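Local coordinates for glucan-binding protein C, GbpC (Streptococcus mutans UA159, PDB 5UQZ) that probably binds glucan at the cell surface and mediates both sucrose-independent and sucrose-dependent adherence of the bacterium, at residues Phe124-Gly129 with Ala168-Phe173; Asn80-Lys85 with Glu120-Lys125; Gln131-Tyr136 with Lys153-Leu158; Asn159-Asn164 with Asp193-Thr198. One frame throughout, in Å; residues are numbered along the deposited sequence. Where two conformers were deposited one is given.

Contact 1: residues Phe124-Gly129 with Ala168-Phe173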
# COMPACT_ATOMS: atom_id res chain seq x y z
N PHE A 124 -9.58 -1.18 -17.42
CA PHE A 124 -10.90 -0.69 -17.79
C PHE A 124 -11.18 0.61 -17.06
O PHE A 124 -10.50 0.95 -16.09
CB PHE A 124 -12.03 -1.71 -17.50
CG PHE A 124 -12.01 -2.30 -16.12
CD1 PHE A 124 -12.57 -1.63 -15.04
CD2 PHE A 124 -11.43 -3.54 -15.91
CE1 PHE A 124 -12.56 -2.22 -13.76
CE2 PHE A 124 -11.41 -4.11 -14.65
CZ PHE A 124 -11.99 -3.43 -13.59
N LYS A 125 -12.18 1.33 -17.54
CA LYS A 125 -12.68 2.51 -16.84
C LYS A 125 -13.90 2.10 -16.03
O LYS A 125 -14.79 1.43 -16.54
CB LYS A 125 -13.10 3.53 -17.91
CG LYS A 125 -13.46 4.90 -17.45
CD LYS A 125 -14.31 5.66 -18.48
CE LYS A 125 -13.61 5.77 -19.78
NZ LYS A 125 -14.30 6.77 -20.68
N MET A 126 -13.91 2.47 -14.77
CA MET A 126 -15.11 2.32 -13.96
C MET A 126 -15.95 3.58 -14.03
O MET A 126 -15.44 4.68 -14.29
CB MET A 126 -14.74 2.07 -12.50
CG MET A 126 -14.17 0.68 -12.23
SD MET A 126 -13.77 0.35 -10.53
CE MET A 126 -15.37 -0.06 -9.86
N LYS A 127 -17.26 3.40 -13.85
CA LYS A 127 -18.24 4.48 -13.91
C LYS A 127 -18.90 4.59 -12.54
O LYS A 127 -19.31 3.57 -11.95
CB LYS A 127 -19.27 4.08 -14.99
CG LYS A 127 -20.42 5.07 -15.10
CD LYS A 127 -21.28 4.76 -16.32
CE LYS A 127 -22.49 5.68 -16.35
NZ LYS A 127 -23.39 5.37 -17.49
N VAL A 128 -19.02 5.82 -12.05
CA VAL A 128 -19.60 6.03 -10.73
C VAL A 128 -20.97 5.35 -10.65
O VAL A 128 -21.82 5.53 -11.53
CB VAL A 128 -19.72 7.53 -10.43
CG1 VAL A 128 -20.67 7.78 -9.25
CG2 VAL A 128 -18.34 8.12 -10.13
N GLY A 129 -21.17 4.58 -9.57
CA GLY A 129 -22.46 4.01 -9.26
C GLY A 129 -22.73 2.65 -9.86
O GLY A 129 -23.77 2.06 -9.56
N ALA A 168 -12.97 6.47 -13.49
CA ALA A 168 -11.58 6.32 -13.07
C ALA A 168 -11.02 5.15 -13.87
O ALA A 168 -11.74 4.23 -14.25
CB ALA A 168 -11.50 6.03 -11.56
N LEU A 169 -9.71 5.22 -14.15
CA LEU A 169 -9.03 4.16 -14.85
C LEU A 169 -8.52 3.12 -13.84
O LEU A 169 -7.91 3.49 -12.82
CB LEU A 169 -7.89 4.74 -15.66
CG LEU A 169 -7.16 3.76 -16.60
CD1 LEU A 169 -8.12 3.23 -17.68
CD2 LEU A 169 -5.94 4.44 -17.21
N VAL A 170 -8.66 1.84 -14.17
CA VAL A 170 -8.34 0.74 -13.27
C VAL A 170 -7.43 -0.25 -13.98
O VAL A 170 -7.71 -0.67 -15.11
CB VAL A 170 -9.61 0.00 -12.80
CG1 VAL A 170 -9.25 -1.25 -11.99
CG2 VAL A 170 -10.44 0.95 -11.96
N ASN A 171 -6.37 -0.65 -13.29
CA ASN A 171 -5.59 -1.85 -13.62
C ASN A 171 -5.99 -2.88 -12.57
O ASN A 171 -5.72 -2.70 -11.37
CB ASN A 171 -4.11 -1.50 -13.53
CG ASN A 171 -3.21 -2.60 -14.02
OD1 ASN A 171 -3.63 -3.62 -14.61
ND2 ASN A 171 -1.92 -2.37 -13.83
N LEU A 172 -6.74 -3.89 -13.01
CA LEU A 172 -7.23 -4.94 -12.14
C LEU A 172 -6.30 -6.14 -12.26
O LEU A 172 -6.20 -6.77 -13.32
CB LEU A 172 -8.64 -5.34 -12.58
CG LEU A 172 -9.29 -6.47 -11.78
CD1 LEU A 172 -9.71 -6.00 -10.44
CD2 LEU A 172 -10.55 -7.00 -12.54
N PHE A 173 -5.62 -6.49 -11.17
CA PHE A 173 -4.65 -7.59 -11.25
C PHE A 173 -5.34 -8.93 -11.28
O PHE A 173 -6.36 -9.16 -10.60
CB PHE A 173 -3.75 -7.48 -10.01
CG PHE A 173 -2.94 -6.18 -10.03
CD1 PHE A 173 -1.95 -5.98 -11.01
CD2 PHE A 173 -3.28 -5.12 -9.18
CE1 PHE A 173 -1.26 -4.78 -11.06
CE2 PHE A 173 -2.58 -3.93 -9.24
CZ PHE A 173 -1.58 -3.76 -10.19

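Contact 2: residues Asn80-Lys85 with Glu120-Lys125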
# COMPACT_ATOMS: atom_id res chain seq x y z
N ASN A 80 -18.23 -2.02 -18.79
CA ASN A 80 -18.60 -1.69 -20.15
C ASN A 80 -17.53 -0.99 -20.95
O ASN A 80 -17.74 -0.78 -22.13
CB ASN A 80 -19.90 -0.91 -20.16
CG ASN A 80 -20.69 -1.10 -21.50
OD1 ASN A 80 -20.97 -2.24 -22.01
ND2 ASN A 80 -21.03 0.02 -22.09
N GLN A 81 -16.44 -0.52 -20.36
CA GLN A 81 -15.40 0.22 -21.09
C GLN A 81 -14.03 -0.35 -20.74
O GLN A 81 -13.36 0.13 -19.83
CB GLN A 81 -15.44 1.70 -20.71
CG GLN A 81 -16.69 2.34 -21.15
CD GLN A 81 -16.53 2.71 -22.55
OE1 GLN A 81 -16.73 1.87 -23.45
NE2 GLN A 81 -16.13 3.98 -22.79
N TYR A 82 -13.61 -1.36 -21.47
CA TYR A 82 -12.25 -1.88 -21.33
C TYR A 82 -11.27 -1.02 -22.11
O TYR A 82 -11.59 -0.50 -23.18
CB TYR A 82 -12.18 -3.31 -21.85
CG TYR A 82 -13.03 -4.29 -21.07
CD1 TYR A 82 -12.52 -4.97 -19.98
CD2 TYR A 82 -14.36 -4.55 -21.45
CE1 TYR A 82 -13.30 -5.86 -19.28
CE2 TYR A 82 -15.14 -5.47 -20.77
CZ TYR A 82 -14.59 -6.13 -19.69
OH TYR A 82 -15.35 -7.04 -19.01
N LEU A 83 -10.05 -0.87 -21.58
CA LEU A 83 -9.02 -0.14 -22.31
C LEU A 83 -8.51 -1.03 -23.43
O LEU A 83 -8.13 -2.17 -23.20
CB LEU A 83 -7.89 0.22 -21.32
CG LEU A 83 -6.78 1.07 -21.90
CD1 LEU A 83 -7.27 2.48 -22.19
CD2 LEU A 83 -5.58 1.10 -20.89
N THR A 84 -8.46 -0.50 -24.64
CA THR A 84 -7.93 -1.31 -25.74
C THR A 84 -6.46 -1.62 -25.50
O THR A 84 -5.73 -0.88 -24.83
CB THR A 84 -8.10 -0.62 -27.10
OG1 THR A 84 -7.23 0.53 -27.11
CG2 THR A 84 -9.56 -0.28 -27.39
N LYS A 85 -6.00 -2.74 -26.03
CA LYS A 85 -4.58 -3.04 -25.88
C LYS A 85 -3.71 -2.02 -26.57
O LYS A 85 -2.62 -1.72 -26.08
CB LYS A 85 -4.25 -4.47 -26.32
CG LYS A 85 -4.73 -5.50 -25.28
CD LYS A 85 -4.14 -6.85 -25.47
CE LYS A 85 -4.54 -7.79 -24.33
NZ LYS A 85 -3.93 -9.14 -24.51
N GLU A 120 -4.71 -12.64 -17.48
CA GLU A 120 -3.81 -11.49 -17.40
C GLU A 120 -4.49 -10.29 -16.73
O GLU A 120 -5.73 -10.20 -16.62
CB GLU A 120 -3.26 -11.09 -18.75
CG GLU A 120 -4.34 -10.54 -19.62
CD GLU A 120 -3.87 -10.18 -21.05
OE1 GLU A 120 -2.76 -9.65 -21.19
OE2 GLU A 120 -4.60 -10.39 -22.03
N ASP A 121 -3.63 -9.42 -16.21
CA ASP A 121 -4.11 -8.16 -15.66
C ASP A 121 -4.95 -7.44 -16.70
O ASP A 121 -4.63 -7.46 -17.89
CB ASP A 121 -2.92 -7.27 -15.27
CG ASP A 121 -2.03 -7.86 -14.19
OD1 ASP A 121 -2.44 -8.77 -13.43
OD2 ASP A 121 -0.90 -7.35 -14.07
N THR A 122 -6.03 -6.81 -16.26
CA THR A 122 -7.03 -6.24 -17.16
C THR A 122 -7.21 -4.76 -16.87
O THR A 122 -7.23 -4.36 -15.72
CB THR A 122 -8.35 -7.02 -16.92
OG1 THR A 122 -8.12 -8.41 -17.27
CG2 THR A 122 -9.51 -6.52 -17.75
N TRP A 123 -7.41 -3.94 -17.88
CA TRP A 123 -7.57 -2.49 -17.71
C TRP A 123 -8.96 -2.08 -18.17
O TRP A 123 -9.42 -2.52 -19.24
CB TRP A 123 -6.54 -1.76 -18.58
CG TRP A 123 -5.14 -1.76 -18.09
CD1 TRP A 123 -4.19 -2.75 -18.27
CD2 TRP A 123 -4.47 -0.70 -17.40
NE1 TRP A 123 -2.99 -2.36 -17.72
CE2 TRP A 123 -3.13 -1.10 -17.19
CE3 TRP A 123 -4.88 0.55 -16.94
CZ2 TRP A 123 -2.22 -0.28 -16.56
CZ3 TRP A 123 -3.99 1.36 -16.31
CH2 TRP A 123 -2.67 0.94 -16.11
N PHE A 124 -9.58 -1.18 -17.42
CA PHE A 124 -10.90 -0.69 -17.79
C PHE A 124 -11.18 0.61 -17.06
O PHE A 124 -10.50 0.95 -16.09
CB PHE A 124 -12.03 -1.71 -17.50
CG PHE A 124 -12.01 -2.30 -16.12
CD1 PHE A 124 -12.57 -1.63 -15.04
CD2 PHE A 124 -11.43 -3.54 -15.91
CE1 PHE A 124 -12.56 -2.22 -13.76
CE2 PHE A 124 -11.41 -4.11 -14.65
CZ PHE A 124 -11.99 -3.43 -13.59
N LYS A 125 -12.18 1.33 -17.54
CA LYS A 125 -12.68 2.51 -16.84
C LYS A 125 -13.90 2.10 -16.03
O LYS A 125 -14.79 1.43 -16.54
CB LYS A 125 -13.10 3.53 -17.91
CG LYS A 125 -13.46 4.90 -17.45
CD LYS A 125 -14.31 5.66 -18.48
CE LYS A 125 -13.61 5.77 -19.78
NZ LYS A 125 -14.30 6.77 -20.68
O HOH W 1 -17.09 0.38 -17.40
O HOH W 2 -1.57 -8.56 -23.29

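Contact 3: residues Gln131-Tyr136 with Lys153-Leu158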
# COMPACT_ATOMS: atom_id res chain seq x y z
N GLN A 131 -21.85 -1.11 -10.05
CA GLN A 131 -21.11 -2.16 -9.37
C GLN A 131 -20.60 -3.17 -10.39
O GLN A 131 -21.31 -3.53 -11.34
CB GLN A 131 -22.03 -2.85 -8.36
CG GLN A 131 -21.37 -3.99 -7.56
CD GLN A 131 -22.36 -4.63 -6.60
OE1 GLN A 131 -22.77 -3.99 -5.61
NE2 GLN A 131 -22.79 -5.83 -6.88
N ILE A 132 -19.36 -3.60 -10.20
CA ILE A 132 -18.81 -4.68 -10.98
C ILE A 132 -18.52 -5.85 -10.07
O ILE A 132 -18.36 -5.70 -8.85
CB ILE A 132 -17.57 -4.24 -11.76
CG1 ILE A 132 -16.36 -4.09 -10.87
CG2 ILE A 132 -17.88 -2.96 -12.54
CD1 ILE A 132 -15.04 -3.81 -11.56
N SER A 133 -18.48 -7.05 -10.65
CA SER A 133 -18.23 -8.26 -9.90
C SER A 133 -17.12 -9.05 -10.57
O SER A 133 -17.25 -9.40 -11.74
CB SER A 133 -19.55 -9.02 -9.81
OG SER A 133 -19.45 -10.13 -8.98
N VAL A 134 -16.08 -9.35 -9.81
CA VAL A 134 -14.93 -10.05 -10.37
C VAL A 134 -14.79 -11.38 -9.66
O VAL A 134 -14.68 -11.43 -8.43
CB VAL A 134 -13.64 -9.23 -10.21
CG1 VAL A 134 -12.46 -9.95 -10.85
CG2 VAL A 134 -13.82 -7.82 -10.79
N THR A 135 -14.80 -12.47 -10.43
CA THR A 135 -14.61 -13.81 -9.86
C THR A 135 -13.23 -14.30 -10.24
O THR A 135 -12.88 -14.31 -11.42
CB THR A 135 -15.69 -14.76 -10.39
OG1 THR A 135 -16.99 -14.24 -9.99
CG2 THR A 135 -15.53 -16.14 -9.82
N TYR A 136 -12.47 -14.71 -9.22
CA TYR A 136 -11.11 -15.18 -9.41
C TYR A 136 -11.07 -16.66 -9.10
O TYR A 136 -11.54 -17.11 -8.03
CB TYR A 136 -10.17 -14.48 -8.43
CG TYR A 136 -10.16 -12.96 -8.46
CD1 TYR A 136 -11.14 -12.22 -7.79
CD2 TYR A 136 -9.15 -12.24 -9.15
CE1 TYR A 136 -11.11 -10.84 -7.75
CE2 TYR A 136 -9.09 -10.86 -9.08
CZ TYR A 136 -10.07 -10.16 -8.37
OH TYR A 136 -10.02 -8.80 -8.26
N LYS A 153 -14.70 -13.98 -4.88
CA LYS A 153 -15.46 -12.97 -5.60
C LYS A 153 -15.22 -11.63 -4.93
O LYS A 153 -15.32 -11.54 -3.70
CB LYS A 153 -16.96 -13.29 -5.64
CG LYS A 153 -17.76 -12.25 -6.43
CD LYS A 153 -19.17 -12.75 -6.79
CE LYS A 153 -20.08 -12.95 -5.63
NZ LYS A 153 -21.47 -13.14 -6.18
N ILE A 154 -14.89 -10.61 -5.73
CA ILE A 154 -14.77 -9.26 -5.20
C ILE A 154 -15.66 -8.36 -6.01
O ILE A 154 -15.53 -8.28 -7.25
CB ILE A 154 -13.30 -8.76 -5.19
CG1 ILE A 154 -12.39 -9.77 -4.50
CG2 ILE A 154 -13.27 -7.37 -4.50
CD1 ILE A 154 -10.93 -9.34 -4.40
N ASN A 155 -16.57 -7.65 -5.32
CA ASN A 155 -17.37 -6.62 -5.95
C ASN A 155 -16.73 -5.28 -5.68
O ASN A 155 -16.23 -5.04 -4.58
CB ASN A 155 -18.79 -6.64 -5.34
CG ASN A 155 -19.54 -7.89 -5.71
OD1 ASN A 155 -19.20 -8.58 -6.68
ND2 ASN A 155 -20.52 -8.24 -4.91
N TYR A 156 -16.74 -4.41 -6.69
CA TYR A 156 -16.18 -3.07 -6.59
C TYR A 156 -17.20 -2.08 -7.13
O TYR A 156 -17.80 -2.30 -8.20
CB TYR A 156 -14.91 -2.91 -7.47
CG TYR A 156 -13.82 -3.91 -7.21
CD1 TYR A 156 -13.76 -5.13 -7.87
CD2 TYR A 156 -12.77 -3.57 -6.39
CE1 TYR A 156 -12.68 -6.01 -7.72
CE2 TYR A 156 -11.67 -4.44 -6.21
CZ TYR A 156 -11.62 -5.64 -6.90
OH TYR A 156 -10.55 -6.47 -6.70
N THR A 157 -17.34 -0.95 -6.43
CA THR A 157 -18.22 0.14 -6.90
C THR A 157 -17.49 1.46 -6.72
O THR A 157 -17.08 1.80 -5.59
CB THR A 157 -19.53 0.21 -6.10
OG1 THR A 157 -20.16 -1.07 -6.17
CG2 THR A 157 -20.47 1.25 -6.70
N LEU A 158 -17.36 2.21 -7.81
CA LEU A 158 -16.78 3.55 -7.72
C LEU A 158 -17.87 4.52 -7.25
O LEU A 158 -18.91 4.63 -7.89
CB LEU A 158 -16.29 3.95 -9.11
CG LEU A 158 -15.58 5.32 -9.19
CD1 LEU A 158 -14.24 5.33 -8.45
CD2 LEU A 158 -15.37 5.73 -10.65
O HOH W 3 -22.69 -1.23 -5.18
O HOH W 4 -22.26 -11.16 -8.37

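Contact 4: residues Asn159-Asn164 with Asp193-Thr198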
# COMPACT_ATOMS: atom_id res chain seq x y z
N ASN A 159 -17.66 5.17 -6.10
CA ASN A 159 -18.69 6.06 -5.55
C ASN A 159 -18.48 7.50 -5.99
O ASN A 159 -19.43 8.29 -5.99
CB ASN A 159 -18.66 6.04 -4.02
CG ASN A 159 -18.86 4.64 -3.50
OD1 ASN A 159 -19.83 3.95 -3.90
ND2 ASN A 159 -17.95 4.19 -2.65
N SER A 160 -17.26 7.89 -6.30
CA SER A 160 -16.91 9.25 -6.71
C SER A 160 -15.54 9.22 -7.36
O SER A 160 -14.76 8.27 -7.15
CB SER A 160 -16.93 10.22 -5.53
OG SER A 160 -15.87 9.94 -4.59
N SER A 161 -15.25 10.27 -8.12
CA SER A 161 -13.93 10.43 -8.75
C SER A 161 -13.41 11.85 -8.50
O SER A 161 -14.17 12.76 -8.14
CB SER A 161 -14.06 10.21 -10.26
OG SER A 161 -12.79 10.34 -10.84
N THR A 162 -12.10 12.03 -8.74
CA THR A 162 -11.48 13.33 -8.77
C THR A 162 -11.61 14.03 -10.14
O THR A 162 -11.24 15.21 -10.23
CB THR A 162 -10.01 13.24 -8.35
OG1 THR A 162 -9.40 12.24 -9.18
CG2 THR A 162 -9.89 12.79 -6.91
N ASN A 163 -12.08 13.32 -11.17
CA ASN A 163 -12.29 13.98 -12.44
C ASN A 163 -13.73 14.47 -12.56
O ASN A 163 -14.53 14.34 -11.62
CB ASN A 163 -11.79 13.12 -13.61
CG ASN A 163 -12.68 11.91 -13.95
OD1 ASN A 163 -13.87 11.85 -13.56
ND2 ASN A 163 -12.11 10.96 -14.66
N ASN A 164 -14.06 15.09 -13.69
CA ASN A 164 -15.40 15.62 -13.91
C ASN A 164 -16.22 14.75 -14.85
O ASN A 164 -17.17 15.21 -15.47
CB ASN A 164 -15.36 17.08 -14.37
CG ASN A 164 -15.00 18.01 -13.23
OD1 ASN A 164 -15.42 17.78 -12.10
ND2 ASN A 164 -14.29 19.09 -13.52
N ASP A 193 -12.29 16.74 -3.73
CA ASP A 193 -12.84 15.56 -4.40
C ASP A 193 -12.00 14.34 -4.04
O ASP A 193 -10.87 14.46 -3.58
CB ASP A 193 -12.82 15.77 -5.91
CG ASP A 193 -13.72 16.95 -6.33
OD1 ASP A 193 -14.82 17.14 -5.74
OD2 ASP A 193 -13.34 17.71 -7.24
N LYS A 194 -12.57 13.16 -4.27
CA LYS A 194 -11.84 11.94 -3.93
C LYS A 194 -12.25 10.84 -4.90
O LYS A 194 -13.37 10.84 -5.44
CB LYS A 194 -12.08 11.51 -2.51
CG LYS A 194 -13.44 11.26 -2.14
CD LYS A 194 -13.56 11.26 -0.58
CE LYS A 194 -14.99 10.95 -0.19
NZ LYS A 194 -15.15 10.75 1.27
N ILE A 195 -11.37 9.86 -5.06
CA ILE A 195 -11.75 8.57 -5.61
C ILE A 195 -12.19 7.73 -4.41
O ILE A 195 -11.45 7.62 -3.41
CB ILE A 195 -10.56 7.90 -6.33
CG1 ILE A 195 -10.22 8.67 -7.61
CG2 ILE A 195 -10.87 6.43 -6.67
CD1 ILE A 195 -8.94 8.21 -8.30
N SER A 196 -13.38 7.14 -4.50
CA SER A 196 -13.95 6.33 -3.42
C SER A 196 -14.43 5.02 -4.03
O SER A 196 -15.17 5.06 -5.02
CB SER A 196 -15.15 7.07 -2.83
OG SER A 196 -15.83 6.20 -1.94
N VAL A 197 -14.02 3.89 -3.45
CA VAL A 197 -14.40 2.57 -3.99
C VAL A 197 -14.90 1.72 -2.82
O VAL A 197 -14.16 1.50 -1.85
CB VAL A 197 -13.21 1.87 -4.68
CG1 VAL A 197 -13.61 0.45 -5.15
CG2 VAL A 197 -12.71 2.67 -5.87
N THR A 198 -16.13 1.22 -2.94
CA THR A 198 -16.63 0.24 -1.99
C THR A 198 -16.37 -1.16 -2.55
O THR A 198 -16.61 -1.43 -3.73
CB THR A 198 -18.14 0.45 -1.76
OG1 THR A 198 -18.36 1.73 -1.19
CG2 THR A 198 -18.74 -0.62 -0.84
O HOH W 5 -15.24 13.31 -5.42
O HOH W 6 -10.96 17.33 -8.50

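Contact 1: residues Phe124-Gly129 with Ala168-Phe173
Phe124 with Val170 and Met126 with Ala168 are two antiparallel hydrogen-bonded pairs between strands 122-127 and 167-172. Phe124 N donates to Val170 O at 3.0 Å, and Val170 N answers to Phe124 O at 2.8 Å. In the second pair the bonds are unequal: Met126 N reaches Ala168 O at 2.8 Å, whereas Ala168 N lies 3.2 Å from Met126 O. Lys125 and Leu169 form the non-hydrogen-bonded pair between them. The short strand segments run 129° apart, strongly twisted.

The apolar contacts gather round the Phe124 ring and the two methyls of Val170. Phe124 has CG between its backbone N and carbonyl carbon (chi1 50°), and its side chain lies beside that of Val170, pointing the same way. Val170 CB makes an off-centre CH-pi contact, 4.3 Å from the centroid of the Phe124 ring. Val170 CG1 meets the ring at CE1 and CZ, while Val170 CG2 takes Met126 SD at 3.7 Å. Leu172 CB approaches Phe124 CE2 to 3.7 Å.

This apolar face packs on the larger sheet: Phe124 and Met126 touch Ile132 of strand 132-137, and Leu172 touches Tyr156 of strand 151-160. Within its own sheet Val170 touches Ile180 and Ile182 of adjacent strand 180-184.

Contact 2: residues Asn80-Lys85 with Glu120-Lys125
Tyr82 is met at the edge of its ring, close to the ring plane, by Thr122 CG2 and Trp123 O; Thr122 CG2 stands 4.1 Å from Tyr82 CD1. The same methyl also lies in plane at the edge of the Phe124 ring, so it touches the rims of both aromatics. Phe124 CB comes to the Tyr82 ring obliquely. The Trp123 indole is likewise approached obliquely, by Leu83 CD2 near CG and CE3. Leu83 and Trp123 lie side by side and point the same way, with Leu83 CB 3.6 Å from Trp123 CB.

Backbone bonds flank the Tyr82-Phe124 pair. Lys125 N donates to Gln81 O at 2.8 Å, nearly straight at 166°. Leu83 N donates to Trp123 O at 2.9 Å, from 48° out of the carbonyl plane. Together they make a single beta bridge rather than a continuous strand pairing, and it joins the small antiparallel sheet of strands 82-83 and 110-111 to strand 122-127. Just beyond, Thr84 is the N-cap of helix 85-91, its OG1 accepting from Ala87 N.

Lys85, in the first turn of that helix and extended beyond CG, meets Glu120 tip to tip in a salt bridge, NZ to OE2 2.9 Å, on the syn lone pair of OE2. A water bridges both side chains through the other carboxylate oxygen, accepting from Lys85 NZ at 2.7 Å and donating to Glu120 OE1 at 2.6 Å. Glu120 OE2 has a second donor in Asp117 N, so two N-H groups grip it. At the opposite end of the contact another water links Asn80 N with Lys125 O, while the Lys125 ammonium makes a cation-pi contact with Phe110.

Contact 3: residues Gln131-Tyr136 with Lys153-Leu158
Antiparallel strands 132-137 and 151-160, neighbours in the large sheet, pair here through Ile132 with Tyr156 and Val134 with Ile154, each closed by two backbone hydrogen bonds. Ile132 N to Tyr156 O (2.9 Å) is almost straight, 177° at the hydrogen; Val134 N to Ile154 O is 2.8 Å. Ser133 faces Asn155 in the non-hydrogen-bonded pair between them.

On the face of Ser133 and Asn155 the side chains are polar. In one of the two modelled positions of Ser133, and so only conditionally, its OG donates to Asn155 OD1 at 2.8 Å, in the carbonyl plane. The Gln131 and Asn155 amides stack with their planes 11° apart, NE2 to ND2 3.9 Å. A water bridges Gln131 OE1 and Thr157 OG1.

The other face is buried and largely apolar. Ile154 CG2 lies over one face of the Tyr156 ring toward its rim, while Val134 CG2 comes to the edge at CE1, 3.7 Å away. Ile154 CG1 stands 3.7 Å from Tyr136 CE1. Tyr136 and Tyr156 meet tip to tip, and Tyr156 OH donates to Tyr136 OH at 2.9 Å. With Leu172 packed against both tyrosines, this bond pairs two phenol oxygens inside the sandwich, the proton of Tyr156 being spent on its neighbour.

Contact 4: residues Asn159-Asn164 with Asp193-Thr198
Asn159 uses its side-chain amide to grip two hydroxyls of the neighbouring strand: ND2 donates to Thr198 OG1 at 2.9 Å and to Ser196 OG at 3.0 Å. The second bond is nearly straight (172°), and both oxygens lie close to the amide plane, so the two N-H groups are engaged and the rotation of the amide is fixed. Asn159 N also donates to Ser196 O at 2.7 Å. These bonds hold the end of strand 151-160 to strand 194-204 in the large antiparallel sheet, where the pairing gives way to a loop. Thr198 OG1 is itself bonded to Thr313 OG1 of strand 312-319, on the far flank of strand 194-204.

One residue on, Ser160 OG sits between its backbone N and carbonyl carbon (chi1 67°) and donates to Lys194 O at 2.8 Å, from above the carbonyl plane. Ser161 then turns the chain in an ST turn, its OG accepting from Asn163 N at 3.1 Å, 178° at the hydrogen, and being bonded to Ser167 O as well. Asp193 OD2 accepts from Asn188 ND2.

Packing completes the contact at Thr162. Its OG1 is bonded to Gln185 O, and its CG2 rests 3.7 Å from Lys194 CA. The buried Thr162 N finds no hydrogen-bonding partner in the model and has Ile195 CG1 4.0 Å away.

Contacts 1 and 2 share Phe124 and Lys125, with centres about 8 Å apart; a probable hydrogen bond from Leu172 N to Thr122 O (2.8 Å) extends the pairing of contact 1 into 120-125. Contact 3 lies in the facing sheet, its centre about 11 Å from that of contact 1; Gly129 N to Leu158 O (2.8 Å) links them directly. Contacts 3 and 4 follow each other along strand 151-160, joined by Thr157 N to Thr198 O at 2.8 Å. Contacts 2 and 4 do not touch, with nearest atoms about 7 Å apart. No contact reaches the calcium site of Ser224, Asn226 and Glu237; the Ile195 side chain of contact 4 is about 12 Å from the ion.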